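Local coordinates for molybdenum ABC transporter, periplasmic molybdenum-binding protein (Vibrio cholerae, PDB 4RXL), which binds tungstate and probably serves as the periplasmic molybdate- and tungstate-binding component (ModA) of an ABC-type uptake system, at residues N19-D24 with Q221-R226; A82-V87 with F227-V232; Q102-W107 with A137-E142; S114-A119 with S145-T150. All coordinates share one frame; numbering follows the deposited sequence.

Contact 1 of 4, residues N19-D24 with Q221-R226; sequences NALVAD and QQILQR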
# COMPACT_ATOMS: atom_id res chain seq x y z
N ASN A 19 -3.11 -5.74 -11.71
CA ASN A 19 -3.36 -6.93 -12.51
C ASN A 19 -4.65 -6.76 -13.36
O ASN A 19 -4.68 -7.08 -14.54
CB ASN A 19 -3.45 -8.18 -11.64
CG ASN A 19 -2.09 -8.64 -11.11
OD1 ASN A 19 -1.02 -8.26 -11.61
ND2 ASN A 19 -2.13 -9.47 -10.10
N ALA A 20 -5.72 -6.25 -12.73
CA ALA A 20 -6.95 -5.96 -13.43
C ALA A 20 -6.79 -4.90 -14.52
O ALA A 20 -7.37 -5.04 -15.58
CB ALA A 20 -8.01 -5.53 -12.42
N LEU A 21 -6.01 -3.87 -14.24
CA LEU A 21 -5.75 -2.81 -15.22
C LEU A 21 -4.95 -3.29 -16.43
O LEU A 21 -5.30 -2.95 -17.56
CB LEU A 21 -5.06 -1.62 -14.57
CG LEU A 21 -5.87 -0.83 -13.53
CD1 LEU A 21 -4.98 -0.03 -12.61
CD2 LEU A 21 -6.88 0.09 -14.21
N VAL A 22 -3.93 -4.11 -16.17
CA VAL A 22 -3.16 -4.77 -17.24
C VAL A 22 -4.06 -5.63 -18.12
O VAL A 22 -3.97 -5.59 -19.33
CB VAL A 22 -2.03 -5.63 -16.65
CG1 VAL A 22 -1.42 -6.54 -17.69
CG2 VAL A 22 -0.94 -4.74 -16.06
N ALA A 23 -4.95 -6.40 -17.49
CA ALA A 23 -5.86 -7.27 -18.19
C ALA A 23 -6.80 -6.48 -19.11
O ALA A 23 -7.00 -6.86 -20.25
CB ALA A 23 -6.66 -8.09 -17.20
N ASP A 24 -7.36 -5.40 -18.60
CA ASP A 24 -8.30 -4.55 -19.34
C ASP A 24 -7.59 -3.91 -20.54
O ASP A 24 -8.02 -4.03 -21.66
CB ASP A 24 -8.88 -3.48 -18.41
CG ASP A 24 -9.95 -2.60 -19.07
OD1 ASP A 24 -10.96 -3.16 -19.54
OD2 ASP A 24 -9.79 -1.36 -19.09
N GLN A 221 -10.06 4.41 -13.62
CA GLN A 221 -10.52 4.88 -12.32
C GLN A 221 -11.70 4.05 -11.83
O GLN A 221 -11.77 3.80 -10.64
CB GLN A 221 -10.87 6.38 -12.38
CG GLN A 221 -9.65 7.27 -12.57
CD GLN A 221 -8.65 7.19 -11.42
OE1 GLN A 221 -9.03 7.38 -10.26
NE2 GLN A 221 -7.37 6.90 -11.71
N GLN A 222 -12.55 3.60 -12.74
CA GLN A 222 -13.69 2.75 -12.35
C GLN A 222 -13.17 1.42 -11.81
O GLN A 222 -13.66 0.93 -10.80
CB GLN A 222 -14.70 2.56 -13.48
CG GLN A 222 -15.63 3.75 -13.65
CD GLN A 222 -16.61 3.56 -14.81
OE1 GLN A 222 -16.30 2.87 -15.79
NE2 GLN A 222 -17.78 4.19 -14.71
N ILE A 223 -12.14 0.86 -12.44
CA ILE A 223 -11.54 -0.38 -11.94
C ILE A 223 -10.93 -0.16 -10.56
O ILE A 223 -11.17 -0.95 -9.65
CB ILE A 223 -10.54 -0.95 -12.96
CG1 ILE A 223 -11.30 -1.53 -14.12
CG2 ILE A 223 -9.65 -1.99 -12.28
CD1 ILE A 223 -10.50 -1.68 -15.40
N LEU A 224 -10.13 0.90 -10.39
CA LEU A 224 -9.56 1.21 -9.07
C LEU A 224 -10.68 1.37 -8.05
O LEU A 224 -10.56 0.86 -6.95
CB LEU A 224 -8.72 2.49 -9.12
CG LEU A 224 -7.38 2.34 -9.85
CD1 LEU A 224 -6.81 3.66 -10.34
CD2 LEU A 224 -6.40 1.62 -8.95
N GLN A 225 -11.75 2.07 -8.38
CA GLN A 225 -12.89 2.20 -7.42
C GLN A 225 -13.47 0.83 -7.03
O GLN A 225 -13.82 0.60 -5.87
CB GLN A 225 -14.01 3.11 -7.94
CG GLN A 225 -13.63 4.53 -8.38
CD GLN A 225 -12.66 5.26 -7.46
OE1 GLN A 225 -12.89 5.36 -6.26
NE2 GLN A 225 -11.57 5.78 -8.03
N ARG A 226 -13.55 -0.09 -7.98
CA ARG A 226 -14.15 -1.41 -7.70
C ARG A 226 -13.29 -2.26 -6.78
O ARG A 226 -13.81 -3.11 -6.05
CB ARG A 226 -14.46 -2.15 -8.99
CG ARG A 226 -15.63 -1.48 -9.70
CD ARG A 226 -16.31 -2.42 -10.65
NE ARG A 226 -15.55 -2.59 -11.88
CZ ARG A 226 -15.76 -1.90 -13.00
NH1 ARG A 226 -15.03 -2.17 -14.07
NH2 ARG A 226 -16.68 -0.95 -13.07
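Two surface helices of one lobe of this ModA-family binding protein pack here: 15-28, near the start of the chain, and 218-226, near its end. Segments 19-24 and 221-226 run roughly antiparallel, at 147°, with their axes 10.0 Å apart at closest approach. The contact is almost wholly apolar, centred on Ile223. Its CB points toward the other helix, and its two branches go to different partners. CG2 lies anti to the backbone N and meets both Ala20 and Leu21. Ile223 CG2 stands 3.9 Å from Ala20 CB. Leu21 CD2 is 4.0 Å from the same Ile223 CG2. Leu21 and Ile223 run past one another head to tail, alongside rather than tip to tip. The other branch of Ile223 runs through CG1, which is anti to the carbonyl carbon, with chi1 -72°. This branch ends beside the carboxylate of Asp24, and Ile223 CD1 lies 3.8 Å from Asp24 OD2. That is a packing contact only. Asp24 CG is anti to its own backbone N (chi1 -176°), and its OD2 is hydrogen-bonded to Tyr214 OH. The methyl of Ile223 therefore lies against a carboxylate that already has a polar partner. Deeper in, Leu21 CD1 approaches Leu224 CD2 at 4.3 Å, the loosest of the apolar pairs. Helix 206-215 closes one side of the contact, with Tyr214 against Leu21 and Ile223, and Leu215 against Leu21. Beyond helix 218-226, Phe227 rests on Ala20 and Phe229 on Leu224, which joins the helix pair to the C-terminal tail beside strand 78-91.

Contact 2 of 4, residues A82-V87 with F227-V232; sequences AANSLV and FGFESV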
# COMPACT_ATOMS: atom_id res chain seq x y z
N ALA A 82 -4.56 7.54 -6.98
CA ALA A 82 -5.56 6.95 -6.11
C ALA A 82 -5.26 7.30 -4.65
O ALA A 82 -4.15 7.73 -4.33
CB ALA A 82 -5.53 5.44 -6.28
N ALA A 83 -6.23 7.04 -3.78
CA ALA A 83 -6.04 7.18 -2.35
C ALA A 83 -6.53 5.94 -1.64
O ALA A 83 -7.13 5.04 -2.23
CB ALA A 83 -6.77 8.41 -1.84
N ASN A 84 -6.22 5.85 -0.34
CA ASN A 84 -6.61 4.68 0.44
C ASN A 84 -6.90 5.13 1.86
O ASN A 84 -6.75 6.31 2.18
CB ASN A 84 -5.51 3.61 0.39
CG ASN A 84 -6.05 2.18 0.32
OD1 ASN A 84 -7.14 1.87 0.85
ND2 ASN A 84 -5.26 1.29 -0.26
N SER A 85 -7.34 4.18 2.68
CA SER A 85 -7.44 4.39 4.11
C SER A 85 -6.76 3.22 4.80
O SER A 85 -6.43 2.20 4.18
CB SER A 85 -8.87 4.57 4.55
OG SER A 85 -9.60 3.39 4.36
N LEU A 86 -6.54 3.38 6.09
CA LEU A 86 -5.80 2.42 6.91
C LEU A 86 -6.75 1.76 7.93
O LEU A 86 -7.59 2.44 8.55
CB LEU A 86 -4.69 3.16 7.65
CG LEU A 86 -3.47 2.37 8.14
CD1 LEU A 86 -2.59 2.01 6.97
CD2 LEU A 86 -2.70 3.20 9.14
N VAL A 87 -6.61 0.44 8.08
CA VAL A 87 -7.46 -0.33 8.95
C VAL A 87 -6.69 -1.29 9.85
O VAL A 87 -5.54 -1.66 9.59
CB VAL A 87 -8.52 -1.11 8.15
CG1 VAL A 87 -9.41 -0.14 7.38
CG2 VAL A 87 -7.89 -2.11 7.20
N PHE A 227 -11.98 -2.02 -6.81
CA PHE A 227 -11.04 -2.68 -5.89
C PHE A 227 -10.95 -1.94 -4.56
O PHE A 227 -10.19 -2.32 -3.68
CB PHE A 227 -9.67 -2.83 -6.56
CG PHE A 227 -9.60 -3.97 -7.55
CD1 PHE A 227 -10.01 -3.82 -8.85
CD2 PHE A 227 -9.17 -5.23 -7.15
CE1 PHE A 227 -10.00 -4.88 -9.75
CE2 PHE A 227 -9.11 -6.27 -8.06
CZ PHE A 227 -9.54 -6.12 -9.35
N GLY A 228 -11.75 -0.90 -4.39
CA GLY A 228 -11.90 -0.24 -3.11
C GLY A 228 -11.05 1.00 -2.92
O GLY A 228 -11.10 1.59 -1.83
N PHE A 229 -10.30 1.41 -3.94
CA PHE A 229 -9.50 2.62 -3.81
C PHE A 229 -10.40 3.84 -3.83
O PHE A 229 -11.48 3.83 -4.42
CB PHE A 229 -8.44 2.71 -4.91
CG PHE A 229 -7.34 1.72 -4.72
CD1 PHE A 229 -7.48 0.45 -5.25
CD2 PHE A 229 -6.20 2.02 -4.02
CE1 PHE A 229 -6.50 -0.50 -5.06
CE2 PHE A 229 -5.23 1.08 -3.83
CZ PHE A 229 -5.38 -0.18 -4.35
N GLU A 230 -9.91 4.91 -3.23
CA GLU A 230 -10.60 6.20 -3.22
C GLU A 230 -10.11 7.06 -4.36
O GLU A 230 -8.95 6.97 -4.76
CB GLU A 230 -10.33 6.98 -1.93
CG GLU A 230 -10.83 6.37 -0.63
CD GLU A 230 -10.35 7.17 0.57
OE1 GLU A 230 -9.87 8.32 0.39
OE2 GLU A 230 -10.45 6.66 1.70
N SER A 231 -10.99 7.92 -4.86
CA SER A 231 -10.60 8.93 -5.85
C SER A 231 -9.75 10.05 -5.25
O SER A 231 -9.70 10.25 -4.03
CB SER A 231 -11.85 9.55 -6.48
OG SER A 231 -11.51 10.23 -7.66
N VAL A 232 -9.04 10.76 -6.12
CA VAL A 232 -8.36 11.98 -5.70
C VAL A 232 -8.86 13.15 -6.56
O VAL A 232 -9.07 12.98 -7.76
CB VAL A 232 -6.84 11.85 -5.76
CG1 VAL A 232 -6.36 10.77 -4.79
CG2 VAL A 232 -6.36 11.52 -7.17
O HOH W 1 -9.64 2.88 0.03
O HOH W 2 -10.93 4.15 2.00
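Backbone bonds hold the C-terminal tail to strand 78-91 at one antiparallel, hydrogen-bonded pair, Ala83 with Glu230. Ala83 N gives its hydrogen to Glu230 O at 2.9 Å. Glu230 N returns one to Ala83 O at 3.0 Å, fairly straight at 164°. In both bonds the donor sits above the carbonyl plane. Two apolar contacts flank the pair. Val232 CG1, anti to its carbonyl carbon, lies 3.8 Å from Ala83 CB. Phe229 CD2 comes within 4.2 Å of Ala82 CB. The Phe229 ring also has polar neighbours: Ala83 O lies at its edge, and the amide of Asn84 crosses it obliquely, the planes 54° apart. Asn84 ND2 is 3.6 Å from Phe229 CE2 and is hydrogen-bonded to Thr173 OG1 and Tyr197 OH. Two waters add bridges between the strand and the tail. One donates to both Asn84 OD1 and Gly228 O. The other donates to Glu230 OE2 at 2.6 Å and is hydrogen-bonded to Ser85 OG. The Glu230 chain is extended beyond CG, so its carboxylate runs along the strand past Ala83 to Ser85. Gly228, with positive phi, ends helix 218-226 in a Schellman motif, and the tail then joins strand 78-91 by a single beta bridge. That strand links the two lobes beside the tungstate pocket, where Asn84 packs on Tyr171 as a second-shell neighbour.

Contact 3 of 4, residues Q102-W107 with A137-E142; sequences QDAAAW and AGVWPE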
# COMPACT_ATOMS: atom_id res chain seq x y z
N GLN A 102 -6.70 4.26 22.08
CA GLN A 102 -5.76 4.98 22.94
C GLN A 102 -5.53 4.26 24.26
O GLN A 102 -4.73 4.72 25.08
CB GLN A 102 -6.19 6.45 23.19
CG GLN A 102 -7.67 6.69 23.43
CD GLN A 102 -8.42 6.95 22.13
OE1 GLN A 102 -8.08 7.86 21.38
NE2 GLN A 102 -9.45 6.14 21.87
N ASP A 103 -6.22 3.12 24.43
CA ASP A 103 -6.13 2.27 25.62
C ASP A 103 -5.06 1.20 25.37
O ASP A 103 -5.33 0.12 24.83
CB ASP A 103 -7.51 1.63 25.90
CG ASP A 103 -7.57 0.80 27.18
OD1 ASP A 103 -6.58 0.78 27.95
OD2 ASP A 103 -8.63 0.17 27.41
N ALA A 104 -3.84 1.52 25.77
CA ALA A 104 -2.70 0.64 25.55
C ALA A 104 -2.93 -0.75 26.12
O ALA A 104 -2.45 -1.73 25.56
CB ALA A 104 -1.45 1.24 26.18
N ALA A 105 -3.67 -0.83 27.22
CA ALA A 105 -3.98 -2.11 27.86
C ALA A 105 -4.92 -2.97 27.03
O ALA A 105 -4.84 -4.19 27.07
CB ALA A 105 -4.56 -1.88 29.25
N ALA A 106 -5.82 -2.34 26.28
CA ALA A 106 -6.73 -3.09 25.42
C ALA A 106 -5.98 -3.67 24.21
O ALA A 106 -6.35 -4.74 23.71
CB ALA A 106 -7.88 -2.21 24.95
N TRP A 107 -4.94 -2.97 23.74
CA TRP A 107 -4.05 -3.51 22.70
C TRP A 107 -3.30 -4.73 23.22
O TRP A 107 -3.20 -5.73 22.54
CB TRP A 107 -3.02 -2.48 22.24
CG TRP A 107 -3.51 -1.44 21.33
CD1 TRP A 107 -4.01 -0.23 21.67
CD2 TRP A 107 -3.51 -1.48 19.90
NE1 TRP A 107 -4.35 0.49 20.55
CE2 TRP A 107 -4.06 -0.26 19.44
CE3 TRP A 107 -3.13 -2.45 18.95
CZ2 TRP A 107 -4.19 0.05 18.08
CZ3 TRP A 107 -3.28 -2.14 17.58
CH2 TRP A 107 -3.82 -0.91 17.17
N ALA A 137 -2.53 7.69 18.46
CA ALA A 137 -3.30 7.02 19.54
C ALA A 137 -2.64 7.10 20.94
O ALA A 137 -3.28 6.82 21.96
CB ALA A 137 -3.53 5.56 19.21
N GLY A 138 -1.36 7.47 20.98
CA GLY A 138 -0.65 7.59 22.25
C GLY A 138 -0.21 6.25 22.81
O GLY A 138 0.04 6.12 24.02
N VAL A 139 -0.05 5.26 21.93
CA VAL A 139 0.23 3.88 22.33
C VAL A 139 1.49 3.31 21.66
O VAL A 139 1.79 2.14 21.83
CB VAL A 139 -0.99 2.98 22.04
CG1 VAL A 139 -1.17 2.77 20.55
CG2 VAL A 139 -0.86 1.64 22.74
N TRP A 140 2.25 4.14 20.95
CA TRP A 140 3.43 3.66 20.23
C TRP A 140 4.53 3.11 21.16
O TRP A 140 4.96 1.98 20.98
CB TRP A 140 3.97 4.73 19.28
CG TRP A 140 5.27 4.37 18.62
CD1 TRP A 140 6.48 4.94 18.85
CD2 TRP A 140 5.48 3.35 17.63
NE1 TRP A 140 7.44 4.35 18.06
CE2 TRP A 140 6.85 3.37 17.31
CE3 TRP A 140 4.65 2.42 17.00
CZ2 TRP A 140 7.41 2.50 16.38
CZ3 TRP A 140 5.22 1.56 16.07
CH2 TRP A 140 6.58 1.61 15.77
N PRO A 141 4.97 3.89 22.17
CA PRO A 141 6.04 3.37 23.05
C PRO A 141 5.77 1.97 23.63
O PRO A 141 6.71 1.19 23.78
CB PRO A 141 6.11 4.42 24.16
CG PRO A 141 5.66 5.67 23.50
CD PRO A 141 4.56 5.24 22.58
N GLU A 142 4.51 1.65 23.93
CA GLU A 142 4.11 0.30 24.36
C GLU A 142 4.16 -0.77 23.26
O GLU A 142 4.55 -1.90 23.51
CB GLU A 142 2.69 0.34 24.94
CG GLU A 142 2.60 0.94 26.34
CD GLU A 142 2.06 2.36 26.37
OE1 GLU A 142 1.99 3.01 25.31
OE2 GLU A 142 1.71 2.83 27.47
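Val139 has CG2 anti to its backbone N, with CG1 in the crowded position between N and the carbonyl carbon (chi1 71°). This sends both methyls toward segment 102-107. The contact joins two helix starts in one lobe of the binding-protein fold. Asp103 is the N-cap of helix 104-111, with a weak capping bond to Ala105 N. Val139 is the N-cap of helix 140-143. Just before it, Gly138 closes helix 125-137 with a Schellman motif. Val139 CG2 presses on Ala104, 3.5 Å from its CB and equally near its CA. The same methyl reaches Trp107 CD1 at 3.8 Å, the two side chains crossing at about a right angle. Trp107 CG is anti to its carbonyl carbon, and NE1 is hydrogen-bonded to Leu101 O. The indole also stacks edge-to-face with Phe99 and touches Leu134 of helix 125-137. Glu142 bends at chi2 (103°), which lays its carboxylate over the methyl of Ala104, CD standing 3.7 Å from CB. At the outer end the backbone of Gln102 meets the last turn of helix 125-137. There Gln102 CA makes a CA-H...O contact of 3.2 Å with Ala137 O, and its CB lies just as close to that oxygen.

Contact 4 of 4, residues S114-A119 with S145-T150; sequences SRLAVA and SRLAQT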
# COMPACT_ATOMS: atom_id res chain seq x y z
N SER A 114 0.98 -12.68 21.22
CA SER A 114 1.35 -12.51 19.82
C SER A 114 1.84 -11.10 19.47
O SER A 114 1.90 -10.21 20.29
CB SER A 114 0.20 -12.91 18.90
OG SER A 114 -0.19 -14.26 19.05
N ARG A 115 2.24 -10.93 18.23
CA ARG A 115 2.72 -9.65 17.71
C ARG A 115 1.77 -8.97 16.71
O ARG A 115 1.02 -9.64 16.01
CB ARG A 115 4.08 -9.87 17.06
CG ARG A 115 5.18 -10.23 18.04
CD ARG A 115 6.52 -10.36 17.35
NE ARG A 115 7.59 -10.44 18.35
CZ ARG A 115 8.30 -9.41 18.82
NH1 ARG A 115 8.13 -8.16 18.38
NH2 ARG A 115 9.23 -9.65 19.75
N LEU A 116 1.81 -7.65 16.66
CA LEU A 116 1.01 -6.87 15.71
C LEU A 116 1.68 -6.89 14.34
O LEU A 116 2.83 -6.46 14.20
CB LEU A 116 0.90 -5.42 16.19
CG LEU A 116 0.11 -4.40 15.38
CD1 LEU A 116 -1.37 -4.74 15.25
CD2 LEU A 116 0.28 -3.02 16.03
N ALA A 117 0.96 -7.37 13.33
CA ALA A 117 1.50 -7.44 11.98
C ALA A 117 1.48 -6.08 11.33
O ALA A 117 0.41 -5.45 11.19
CB ALA A 117 0.73 -8.44 11.13
N VAL A 118 2.64 -5.60 10.91
CA VAL A 118 2.76 -4.34 10.19
C VAL A 118 3.88 -4.45 9.18
O VAL A 118 4.77 -5.31 9.33
CB VAL A 118 3.09 -3.15 11.11
CG1 VAL A 118 1.98 -2.94 12.14
CG2 VAL A 118 4.45 -3.33 11.79
N ALA A 119 3.84 -3.61 8.14
CA ALA A 119 4.99 -3.50 7.23
C ALA A 119 6.10 -2.70 7.93
O ALA A 119 5.83 -2.00 8.91
CB ALA A 119 4.63 -2.89 5.90
N SER A 145 7.70 -2.54 20.80
CA SER A 145 8.41 -3.79 21.02
C SER A 145 7.60 -5.05 20.71
O SER A 145 8.07 -6.16 21.00
CB SER A 145 8.88 -3.84 22.48
OG SER A 145 7.78 -3.75 23.39
N ARG A 146 6.41 -4.89 20.12
CA ARG A 146 5.45 -5.99 19.95
C ARG A 146 5.00 -6.10 18.50
O ARG A 146 3.89 -6.54 18.24
CB ARG A 146 4.20 -5.77 20.83
CG ARG A 146 4.46 -5.47 22.30
CD ARG A 146 4.50 -6.72 23.15
NE ARG A 146 3.26 -6.88 23.93
CZ ARG A 146 2.36 -7.86 23.78
NH1 ARG A 146 2.52 -8.82 22.87
NH2 ARG A 146 1.29 -7.88 24.57
N LEU A 147 5.87 -5.69 17.57
CA LEU A 147 5.57 -5.74 16.14
C LEU A 147 6.17 -6.98 15.48
O LEU A 147 7.26 -7.42 15.82
CB LEU A 147 6.16 -4.51 15.42
CG LEU A 147 5.85 -3.15 16.03
CD1 LEU A 147 6.65 -2.08 15.31
CD2 LEU A 147 4.36 -2.85 15.96
N ALA A 148 5.45 -7.51 14.48
CA ALA A 148 6.01 -8.42 13.50
C ALA A 148 6.09 -7.65 12.20
O ALA A 148 5.07 -7.42 11.54
CB ALA A 148 5.15 -9.67 13.36
N GLN A 149 7.29 -7.16 11.88
CA GLN A 149 7.44 -6.26 10.74
C GLN A 149 7.78 -7.06 9.49
O GLN A 149 8.63 -7.93 9.51
CB GLN A 149 8.53 -5.22 10.98
CG GLN A 149 8.27 -4.32 12.17
CD GLN A 149 9.28 -3.18 12.29
OE1 GLN A 149 9.41 -2.33 11.39
NE2 GLN A 149 10.01 -3.16 13.40
N THR A 150 7.07 -6.76 8.41
CA THR A 150 7.20 -7.47 7.15
C THR A 150 7.71 -6.55 6.05
O THR A 150 7.64 -5.31 6.15
CB THR A 150 5.85 -8.05 6.72
OG1 THR A 150 4.94 -6.97 6.47
CG2 THR A 150 5.30 -8.95 7.80
O HOH W 3 8.61 -5.00 17.75
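Leu116 and Leu147 lie side by side on one face of two adjacent parallel strands and point the same way. Leu116 CD2 and Leu147 CD2 are 4.1 Å apart. Leu116 CG is anti to its backbone N, whereas Leu147 CG is anti to its carbonyl carbon. Val118 and Gln149 repeat the pattern, with Val118 CG2 4.0 Å from Gln149 CG. Beyond CG the glutamine chain is extended, and its OE1 accepts from Val121 N. Ala117 and Ala148 occupy the other face. Ala117 also has backbone hydrogen bonds to Leu167 and Ile169. Strands 116-119 and 147-150 cross at 30° and are joined by a ladder. Leu116 N donates to Arg146 O, and Ala148 N to Leu116 O. Val118 N then donates to Ala148 O, at a nearly straight 173°, and Thr150 N to Val118 O. Helices 125-137 and 140-143 lie between the strands in sequence, so the connection is a beta-alpha-beta crossover of the periplasmic binding-protein lobe. Arg115 lies across the start of the neighbouring strand, extended from CG to NE. Arg115 CB packs 3.9 Å from Ala148 CB. Arg115 NH1 donates to Leu147 O at 2.8 Å and weakly to Ser145 O. One water accepts from Leu147 N and, weakly, from Arg115 NH1. Arg146 bends at chi2 and chi3, which sets its NH1 3.0 Å from Ser114 O, too badly angled for a hydrogen bond; NE donates to Gln108 OE1. Ala119 CB and Thr150 OG1 come to 4.1 Å. Thr150 OG1 is hydrogen-bonded to Asn152 O, while Ala119 touches Val124 and Ala126 of the tungstate pocket.

In the fold
Contact 1 lies in one lobe and contacts 3 and 4 in the other; contact 2 sits on strand 78-91, which runs between them. Contact 1 leads into contact 2 through the turn after helix 218-226, where Leu224 O and Phe229 N stand 3.1 Å apart, a probable hydrogen bond. Contacts 3 and 4 also touch, as Trp140 CH2 packs 3.7 Å from Leu147 CD1. Contacts 2 and 4 do not touch: their centres are about 23 Å apart and their nearest atoms about 7 Å. The Ala119 side chain of contact 4 is about 5 Å from the tungstate. The side chain of Asn84 is about 7 Å from the tungstate and that of Leu224 about 12 Å. Contact 3 lies away from the site.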